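Local coordinates for kelch domain-containing protein (PDB 5C86) that probably oxidises alcohols at a mononuclear copper site, as a fungal relative of galactose oxidase and glyoxal oxidase, at residues V10-V15 against T345-G350; V17-V22 against L28-S33; N37-A42 against G136-A141. One frame throughout, in Å; residues are numbered along the deposited sequence.

Contact 1 (V10-V15 against T345-G350)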
loop_
_atom_site.group_PDB
_atom_site.type_symbol
_atom_site.label_atom_id
_atom_site.label_comp_id
_atom_site.label_asym_id
_atom_site.label_seq_id
_atom_site.Cartn_x
_atom_site.Cartn_y
_atom_site.Cartn_z
ATOM N N VAL A 10 -4.007 -20.511 -0.004
ATOM C CA VAL A 10 -4.102 -20.206 1.395
ATOM C C VAL A 10 -5.559 -19.778 1.572
ATOM O O VAL A 10 -6.066 -18.956 0.806
ATOM C CB VAL A 10 -3.118 -19.069 1.714
ATOM C CG1 VAL A 10 -3.404 -18.326 3.017
ATOM C CG2 VAL A 10 -1.711 -19.673 1.702
ATOM N N LYS A 11 -6.221 -20.288 2.587
ATOM C CA LYS A 11 -7.641 -19.997 2.768
ATOM C C LYS A 11 -7.910 -19.397 4.112
ATOM O O LYS A 11 -7.559 -19.936 5.160
ATOM C CB LYS A 11 -8.424 -21.312 2.617
ATOM C CG LYS A 11 -9.668 -21.194 1.734
ATOM C CD LYS A 11 -10.750 -22.185 2.189
ATOM C CE LYS A 11 -10.227 -23.618 2.216
ATOM N NZ LYS A 11 -11.106 -24.509 3.033
ATOM N N PHE A 12 -8.510 -18.227 4.149
ATOM C CA PHE A 12 -8.794 -17.595 5.347
ATOM C C PHE A 12 -10.284 -17.839 5.759
ATOM O O PHE A 12 -11.117 -17.975 4.899
ATOM C CB PHE A 12 -8.603 -16.045 5.226
ATOM C CG PHE A 12 -7.142 -15.617 5.259
ATOM C CD1 PHE A 12 -6.468 -15.401 6.465
ATOM C CD2 PHE A 12 -6.500 -15.353 4.071
ATOM C CE1 PHE A 12 -5.127 -15.038 6.482
ATOM C CE2 PHE A 12 -5.157 -14.963 4.080
ATOM C CZ PHE A 12 -4.492 -14.797 5.280
ATOM N N PRO A 13 -10.574 -17.696 7.032
ATOM C CA PRO A 13 -11.980 -17.865 7.467
ATOM C C PRO A 13 -12.778 -16.576 7.235
ATOM O O PRO A 13 -13.994 -16.573 7.531
ATOM C CB PRO A 13 -11.830 -18.117 8.953
ATOM C CG PRO A 13 -10.629 -17.279 9.352
ATOM C CD PRO A 13 -9.687 -17.478 8.193
ATOM N N VAL A 14 -12.140 -15.470 6.742
ATOM C CA VAL A 14 -12.898 -14.198 6.424
ATOM C C VAL A 14 -12.368 -13.757 5.043
ATOM O O VAL A 14 -11.260 -14.176 4.619
ATOM C CB VAL A 14 -12.723 -13.050 7.393
ATOM C CG1 VAL A 14 -13.044 -13.440 8.832
ATOM C CG2 VAL A 14 -11.275 -12.489 7.414
ATOM N N VAL A 15 -13.150 -13.015 4.232
ATOM C CA VAL A 15 -12.656 -12.597 2.946
ATOM C C VAL A 15 -11.618 -11.470 3.270
ATOM O O VAL A 15 -11.891 -10.504 3.982
ATOM C CB VAL A 15 -13.766 -12.028 2.051
ATOM C CG1 VAL A 15 -13.217 -11.621 0.714
ATOM C CG2 VAL A 15 -14.898 -13.092 1.870
ATOM N N THR A 345 8.140 -12.406 -1.565
ATOM C CA THR A 345 6.995 -12.871 -2.317
ATOM C C THR A 345 5.872 -11.809 -2.119
ATOM O O THR A 345 5.956 -10.893 -1.278
ATOM C CB THR A 345 6.477 -14.246 -1.802
ATOM O OG1 THR A 345 5.954 -14.054 -0.501
ATOM C CG2 THR A 345 7.600 -15.261 -1.891
ATOM N N ILE A 346 4.799 -11.989 -2.901
ATOM C CA ILE A 346 3.687 -11.059 -2.917
ATOM C C ILE A 346 2.382 -11.787 -2.692
ATOM O O ILE A 346 2.030 -12.683 -3.466
ATOM C CB ILE A 346 3.592 -10.286 -4.196
ATOM C CG1 ILE A 346 4.933 -9.638 -4.559
ATOM C CG2 ILE A 346 2.537 -9.193 -4.035
ATOM C CD1 ILE A 346 4.959 -8.758 -5.799
ATOM N N TRP A 347 1.736 -11.456 -1.627
ATOM C CA TRP A 347 0.305 -11.898 -1.427
ATOM C C TRP A 347 -0.585 -11.360 -2.483
ATOM O O TRP A 347 -0.497 -10.201 -2.873
ATOM C CB TRP A 347 -0.189 -11.427 -0.089
ATOM C CG TRP A 347 -1.657 -11.402 0.038
ATOM C CD1 TRP A 347 -2.446 -10.251 -0.004
ATOM C CD2 TRP A 347 -2.521 -12.487 0.300
ATOM N NE1 TRP A 347 -3.778 -10.607 0.150
ATOM C CE2 TRP A 347 -3.819 -11.962 0.360
ATOM C CE3 TRP A 347 -2.330 -13.864 0.432
ATOM C CZ2 TRP A 347 -4.951 -12.800 0.576
ATOM C CZ3 TRP A 347 -3.450 -14.700 0.655
ATOM C CH2 TRP A 347 -4.708 -14.144 0.698
ATOM N N SER A 348 -1.471 -12.229 -3.012
ATOM C CA SER A 348 -2.620 -11.828 -3.878
ATOM C C SER A 348 -3.875 -12.653 -3.506
ATOM O O SER A 348 -3.781 -13.905 -3.526
ATOM C CB SER A 348 -2.283 -12.072 -5.315
ATOM O OG SER A 348 -3.418 -11.909 -6.147
ATOM N N GLY A 349 -4.928 -11.946 -3.104
ATOM C CA GLY A 349 -6.116 -12.735 -2.804
ATOM C C GLY A 349 -7.288 -11.894 -2.586
ATOM O O GLY A 349 -7.339 -10.754 -2.925
ATOM N N GLY A 350 -8.313 -12.512 -2.007
ATOM C CA GLY A 350 -9.552 -11.762 -1.776
ATOM C C GLY A 350 -10.447 -11.601 -2.991
ATOM O O GLY A 350 -10.250 -12.205 -4.041
#

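Contact 2 (V17-V22 against L28-S33)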
loop_
_atom_site.group_PDB
_atom_site.type_symbol
_atom_site.label_atom_id
_atom_site.label_comp_id
_atom_site.label_asym_id
_atom_site.label_seq_id
_atom_site.Cartn_x
_atom_site.Cartn_y
_atom_site.Cartn_z
ATOM N N VAL A 17 -10.295 -8.626 2.557
ATOM C CA VAL A 17 -10.585 -7.419 1.828
ATOM C C VAL A 17 -9.598 -6.286 2.222
ATOM O O VAL A 17 -9.433 -5.305 1.471
ATOM C CB VAL A 17 -12.061 -6.995 2.064
ATOM C CG1 VAL A 17 -12.396 -5.645 1.479
ATOM C CG2 VAL A 17 -12.945 -8.115 1.477
ATOM N N ALA A 18 -9.050 -6.384 3.388
ATOM C CA ALA A 18 -8.050 -5.447 3.893
ATOM C C ALA A 18 -6.959 -6.337 4.429
ATOM O O ALA A 18 -7.227 -7.331 5.141
ATOM C CB ALA A 18 -8.607 -4.541 4.922
ATOM N N VAL A 19 -5.688 -5.960 4.198
ATOM C CA VAL A 19 -4.560 -6.727 4.685
ATOM C C VAL A 19 -3.457 -5.808 5.148
ATOM O O VAL A 19 -3.339 -4.689 4.619
ATOM C CB VAL A 19 -3.993 -7.707 3.688
ATOM C CG1 VAL A 19 -5.062 -8.692 3.185
ATOM C CG2 VAL A 19 -3.339 -7.025 2.488
ATOM N N ALA A 20 -2.664 -6.273 6.121
ATOM C CA ALA A 20 -1.549 -5.466 6.664
ATOM C C ALA A 20 -0.411 -6.370 6.980
ATOM O O ALA A 20 -0.628 -7.492 7.497
ATOM C CB ALA A 20 -1.928 -4.734 7.901
ATOM N N LEU A 21 0.808 -5.928 6.707
ATOM C CA LEU A 21 1.996 -6.719 7.096
ATOM C C LEU A 21 2.361 -6.304 8.483
ATOM O O LEU A 21 2.491 -5.131 8.784
ATOM C CB LEU A 21 3.162 -6.456 6.130
ATOM C CG LEU A 21 4.393 -7.289 6.429
ATOM C CD1 LEU A 21 4.165 -8.679 6.013
ATOM C CD2 LEU A 21 5.549 -6.750 5.646
ATOM N N VAL A 22 2.497 -7.279 9.403
ATOM C CA VAL A 22 2.791 -6.968 10.785
ATOM C C VAL A 22 4.336 -6.709 10.937
ATOM O O VAL A 22 5.149 -7.564 10.575
ATOM C CB VAL A 22 2.372 -8.152 11.660
ATOM C CG1 VAL A 22 2.709 -7.867 13.099
ATOM C CG2 VAL A 22 0.850 -8.462 11.475
ATOM N N LEU A 28 0.892 -11.898 8.193
ATOM C CA LEU A 28 -0.139 -11.162 7.386
ATOM C C LEU A 28 -1.468 -11.143 8.156
ATOM O O LEU A 28 -2.093 -12.208 8.385
ATOM C CB LEU A 28 -0.343 -11.866 6.087
ATOM C CG LEU A 28 -1.233 -11.132 5.039
ATOM C CD1 LEU A 28 -0.567 -9.831 4.509
ATOM C CD2 LEU A 28 -1.555 -12.123 3.951
ATOM N N LEU A 29 -1.839 -9.960 8.503
ATOM C CA LEU A 29 -3.134 -9.697 9.187
ATOM C C LEU A 29 -4.189 -9.309 8.166
ATOM O O LEU A 29 -3.948 -8.405 7.358
ATOM C CB LEU A 29 -3.047 -8.600 10.233
ATOM C CG LEU A 29 -4.258 -8.216 11.109
ATOM C CD1 LEU A 29 -4.635 -9.368 11.996
ATOM C CD2 LEU A 29 -3.892 -7.049 11.949
ATOM N N VAL A 30 -5.326 -9.991 8.184
ATOM C CA VAL A 30 -6.411 -9.697 7.259
ATOM C C VAL A 30 -7.700 -9.364 8.027
ATOM O O VAL A 30 -7.914 -9.900 9.142
ATOM C CB VAL A 30 -6.622 -10.799 6.246
ATOM C CG1 VAL A 30 -5.307 -11.315 5.701
ATOM C CG2 VAL A 30 -7.459 -11.968 6.818
ATOM N N TRP A 31 -8.563 -8.571 7.417
ATOM C CA TRP A 31 -9.883 -8.364 8.024
ATOM C C TRP A 31 -10.930 -8.096 6.971
ATOM O O TRP A 31 -10.659 -7.693 5.858
ATOM C CB TRP A 31 -9.909 -7.281 9.063
ATOM C CG TRP A 31 -9.734 -5.838 8.651
ATOM C CD1 TRP A 31 -10.725 -4.987 8.303
ATOM C CD2 TRP A 31 -8.510 -5.083 8.584
ATOM N NE1 TRP A 31 -10.246 -3.743 8.074
ATOM C CE2 TRP A 31 -8.872 -3.784 8.213
ATOM C CE3 TRP A 31 -7.153 -5.391 8.791
ATOM C CZ2 TRP A 31 -7.947 -2.735 8.043
ATOM C CZ3 TRP A 31 -6.200 -4.343 8.623
ATOM C CH2 TRP A 31 -6.621 -3.030 8.287
ATOM N N SER A 32 -12.207 -8.357 7.333
ATOM C CA SER A 32 -13.385 -8.171 6.431
ATOM C C SER A 32 -14.195 -7.028 6.960
ATOM O O SER A 32 -14.165 -5.907 6.442
ATOM C CB SER A 32 -14.163 -9.461 6.304
ATOM O OG SER A 32 -14.479 -10.033 7.621
ATOM N N SER A 33 -14.970 -7.265 8.040
ATOM C CA SER A 33 -16.002 -6.368 8.543
ATOM C C SER A 33 -16.530 -7.024 9.839
ATOM O O SER A 33 -15.929 -8.006 10.325
ATOM C CB SER A 33 -17.164 -6.280 7.560
ATOM O OG SER A 33 -17.706 -7.546 7.361
#

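Contact 3 (N37-A42 against G136-A141)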
loop_
_atom_site.group_PDB
_atom_site.type_symbol
_atom_site.label_atom_id
_atom_site.label_comp_id
_atom_site.label_asym_id
_atom_site.label_seq_id
_atom_site.Cartn_x
_atom_site.Cartn_y
_atom_site.Cartn_z
ATOM N N ASN A 37 -18.209 -12.738 5.736
ATOM C CA ASN A 37 -18.611 -12.953 4.391
ATOM C C ASN A 37 -19.600 -11.886 3.807
ATOM O O ASN A 37 -20.113 -12.090 2.716
ATOM C CB ASN A 37 -19.274 -14.325 4.293
ATOM C CG ASN A 37 -20.510 -14.433 5.204
ATOM O OD1 ASN A 37 -20.866 -13.530 5.953
ATOM N ND2 ASN A 37 -21.075 -15.601 5.213
ATOM N N ARG A 38 -19.854 -10.788 4.468
ATOM C CA ARG A 38 -20.748 -9.808 3.866
ATOM C C ARG A 38 -20.471 -8.602 4.728
ATOM O O ARG A 38 -19.615 -8.698 5.512
ATOM C CB ARG A 38 -22.202 -10.336 3.933
ATOM C CG ARG A 38 -22.605 -10.692 5.355
ATOM C CD ARG A 38 -23.774 -11.663 5.300
ATOM N NE ARG A 38 -24.527 -11.848 6.535
ATOM C CZ ARG A 38 -24.348 -12.883 7.347
ATOM N NH1 ARG A 38 -23.391 -13.731 7.054
ATOM N NH2 ARG A 38 -25.093 -13.045 8.459
ATOM N N TRP A 39 -21.151 -7.475 4.512
ATOM C CA TRP A 39 -20.977 -6.148 5.068
ATOM C C TRP A 39 -22.282 -5.390 4.977
ATOM O O TRP A 39 -23.154 -5.821 4.172
ATOM C CB TRP A 39 -19.857 -5.314 4.316
ATOM C CG TRP A 39 -20.261 -5.165 2.889
ATOM C CD1 TRP A 39 -20.020 -6.044 1.919
ATOM C CD2 TRP A 39 -20.980 -4.070 2.298
ATOM N NE1 TRP A 39 -20.578 -5.611 0.720
ATOM C CE2 TRP A 39 -21.195 -4.415 0.936
ATOM C CE3 TRP A 39 -21.489 -2.878 2.779
ATOM C CZ2 TRP A 39 -21.885 -3.574 0.045
ATOM C CZ3 TRP A 39 -22.198 -2.036 1.893
ATOM C CH2 TRP A 39 -22.395 -2.441 0.532
ATOM N N THR A 40 -22.414 -4.327 5.751
ATOM C CA THR A 40 -23.446 -3.295 5.545
ATOM C C THR A 40 -22.888 -1.959 5.697
ATOM O O THR A 40 -21.766 -1.784 6.265
ATOM C CB THR A 40 -24.636 -3.410 6.580
ATOM O OG1 THR A 40 -24.164 -3.110 7.896
ATOM C CG2 THR A 40 -25.265 -4.777 6.468
ATOM N N THR A 41 -23.577 -0.915 5.204
ATOM C CA THR A 41 -23.047 0.435 5.340
ATOM C C THR A 41 -22.864 0.795 6.808
ATOM O O THR A 41 -21.883 1.457 7.204
ATOM C CB THR A 41 -23.925 1.455 4.581
ATOM O OG1 THR A 41 -23.926 1.105 3.203
ATOM C CG2 THR A 41 -23.397 2.853 4.757
ATOM N N ALA A 42 -23.857 0.429 7.651
ATOM C CA ALA A 42 -23.793 0.753 9.062
ATOM C C ALA A 42 -22.850 -0.117 9.815
ATOM O O ALA A 42 -22.375 0.313 10.859
ATOM C CB ALA A 42 -25.188 0.565 9.702
ATOM N N GLY A 136 -13.872 10.419 1.024
ATOM C CA GLY A 136 -14.433 9.182 1.516
ATOM C C GLY A 136 -15.946 9.370 1.741
ATOM O O GLY A 136 -16.348 9.687 2.870
ATOM N N SER A 137 -16.742 8.977 0.748
ATOM C CA SER A 137 -18.212 9.102 0.870
ATOM C C SER A 137 -18.994 7.827 0.839
ATOM O O SER A 137 -20.244 7.816 0.612
ATOM C CB SER A 137 -18.682 10.182 -0.115
ATOM O OG SER A 137 -18.411 9.870 -1.466
ATOM N N PHE A 138 -18.345 6.711 1.124
ATOM C CA PHE A 138 -19.050 5.449 1.337
ATOM C C PHE A 138 -19.981 5.574 2.528
ATOM O O PHE A 138 -21.088 4.990 2.507
ATOM C CB PHE A 138 -18.090 4.322 1.519
ATOM C CG PHE A 138 -18.685 3.064 2.049
ATOM C CD1 PHE A 138 -19.377 2.199 1.229
ATOM C CD2 PHE A 138 -18.547 2.757 3.365
ATOM C CE1 PHE A 138 -19.911 1.001 1.764
ATOM C CE2 PHE A 138 -19.117 1.628 3.900
ATOM C CZ PHE A 138 -19.814 0.759 3.091
ATOM N N SER A 139 -19.496 6.206 3.575
ATOM C CA SER A 139 -20.236 6.359 4.839
ATOM C C SER A 139 -19.879 7.731 5.334
ATOM O O SER A 139 -19.098 8.458 4.689
ATOM C CB SER A 139 -19.816 5.262 5.783
ATOM O OG SER A 139 -18.404 5.433 5.986
ATOM N N GLY A 140 -20.554 8.172 6.402
ATOM C CA GLY A 140 -20.232 9.447 6.967
ATOM C C GLY A 140 -21.195 10.554 6.619
ATOM O O GLY A 140 -22.263 10.279 6.155
ATOM N N ALA A 141 -20.787 11.775 6.800
ATOM C CA ALA A 141 -21.686 12.904 6.677
ATOM C C ALA A 141 -20.897 14.178 6.530
ATOM O O ALA A 141 -19.841 14.322 7.127
ATOM C CB ALA A 141 -22.544 12.947 7.952
HETATM O O HOH W 1 -22.668 3.037 1.314
#

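Contact 1 (V10-V15 against T345-G350)
This is a buried aromatic contact inside one blade of a beta propeller, made by side chains that reach across an intervening strand. Phe12 turns its edge toward the face of Trp347 in an offset edge-to-face pair, with planes at 84° and 5.6 Å between the phenyl centroid and that of the six-membered indole ring. The touch is concentrated at Phe12 CE2, which comes to 3.5 Å from Trp347 CH2. A nearly extended first torsion (chi1 161°, CG opposite the backbone N) carries the indole out from strand 346-350. It then runs over its own chain, with Gly349 N 3.5 Å above the plane near the rim of Trp347. Strand 364-369 separates strands 5-11 and 346-350, so a strand from the start of the chain completes a blade whose other three strands come from much later, the closure usual in propellers of this family. Val10 extends the apolar patch, its CG1 lying 4.3 Å from Trp347 CZ3. Trp347 NE1 donates to Thr337 OG1 on the neighbouring strand 336-340. Farther along, Val15 CG1 rests 4.4 Å from Gly350 CA, while Phe12 also leans on Ser50 and Tyr52 of the next blade.

Contact 2 (V17-V22 against L28-S33)
The indole of Trp31 carries the methyl of Ala18 on one face: Ala18 CB sits 3.6 Å from the centroid of the five-membered ring of Trp31, 19° off its normal, a CH-pi contact. At the rim, near the ring plane, Ala20 CB approaches Trp31 CZ3 at 4.4 Å. A chi1 of 69° places CG of Trp31 between its backbone N and carbonyl carbon, which lets the ring lie back over the opposite strand, and NE1 bonds to Met71 O. Beneath these groups, strands 18-21 and 28-31 form an antiparallel beta hairpin. Ala18 with Trp31 and Ala20 with Leu29 are hydrogen-bonded pairs, Ala20 N donating to Leu29 O at 2.8 Å. Trp31 O accepts from Ala18 N and, weakly, from Val17 N at 3.4 Å. The hairpin supplies the first two strands, counted from the propeller axis, of a four-stranded blade; strand 47-52 is the third, and on the axial side strand 412-422 of the C-terminal domain pairs with 18-21, running through the propeller centre as in galactose oxidase. On the sheet face bearing Val19 and Val30, their CG1 methyls meet at 3.6 Å, and Leu28 CD1 closes on Val19 CB at 4.1 Å. Toward the turn, Val22 CG2 packs at 4.1 Å on CB of Leu29, whose side chain shares the face of the indole.

Contact 3 (N37-A42 against G136-A141)
Trp39 and Phe138 form the compact part of this loop-to-loop contact, while Thr41 and a water make up its looser, outer part. The aromatic rings meet at an intermediate tilt, planes at 57°, with 5.8 Å between the Phe138 centroid and that of the six-membered ring of Trp39. Their nearest atoms are Trp39 CZ3 and Phe138 CE1, 3.8 Å apart, the indole atom lying at the phenyl edge. A chi1 of 167° swings the phenyl away from its own backbone N and toward the other loop. Both loops join the second and third strands of their propeller blades, and they meet beside the copper site: Phe138 stacks on Tyr120, a copper ligand in another structure of this protein, and touches Cys73. Trp39 in turn stacks with Phe72, so the two residues belong to an aromatic cluster that probably lines the approach to the metal. Next to this pair, toward solvent, Thr41 runs alongside Phe138 but points the contrary way, its CA 4.0 Å from Phe138 CZ. Its methyl CG2 is a looser 4.4 Å from Ser139 CB. A water bridges the exposed side, donating to Phe138 O at 2.8 Å and bonding to Thr41 OG1 at 3.0 Å. Ser139 OG donates to Gly89 O, in the corresponding loop of the blade between, where Ser90 OG also bonds to Thr40 O.

Contacts 1 and 2 lie in successive blades, their centres about 9 Å apart, and form one continuous core: Phe12 CD1 reaches Val30 CG2 at 3.6 Å, and Trp347 CD2 lies 3.8 Å from Leu28 CD2. Contact 3, centred about 18 Å from contact 2, continues from the same hairpin; Ser33 OG probably bonds to Arg38 O at 2.9 Å. Each contact has one end near the copper site, which is empty in this model. The side chain of Val17 is about 4 Å from those of ligands His335 and His423, that of Val15 about 6 Å from His335, and that of Phe138 about 3 Å from Tyr120.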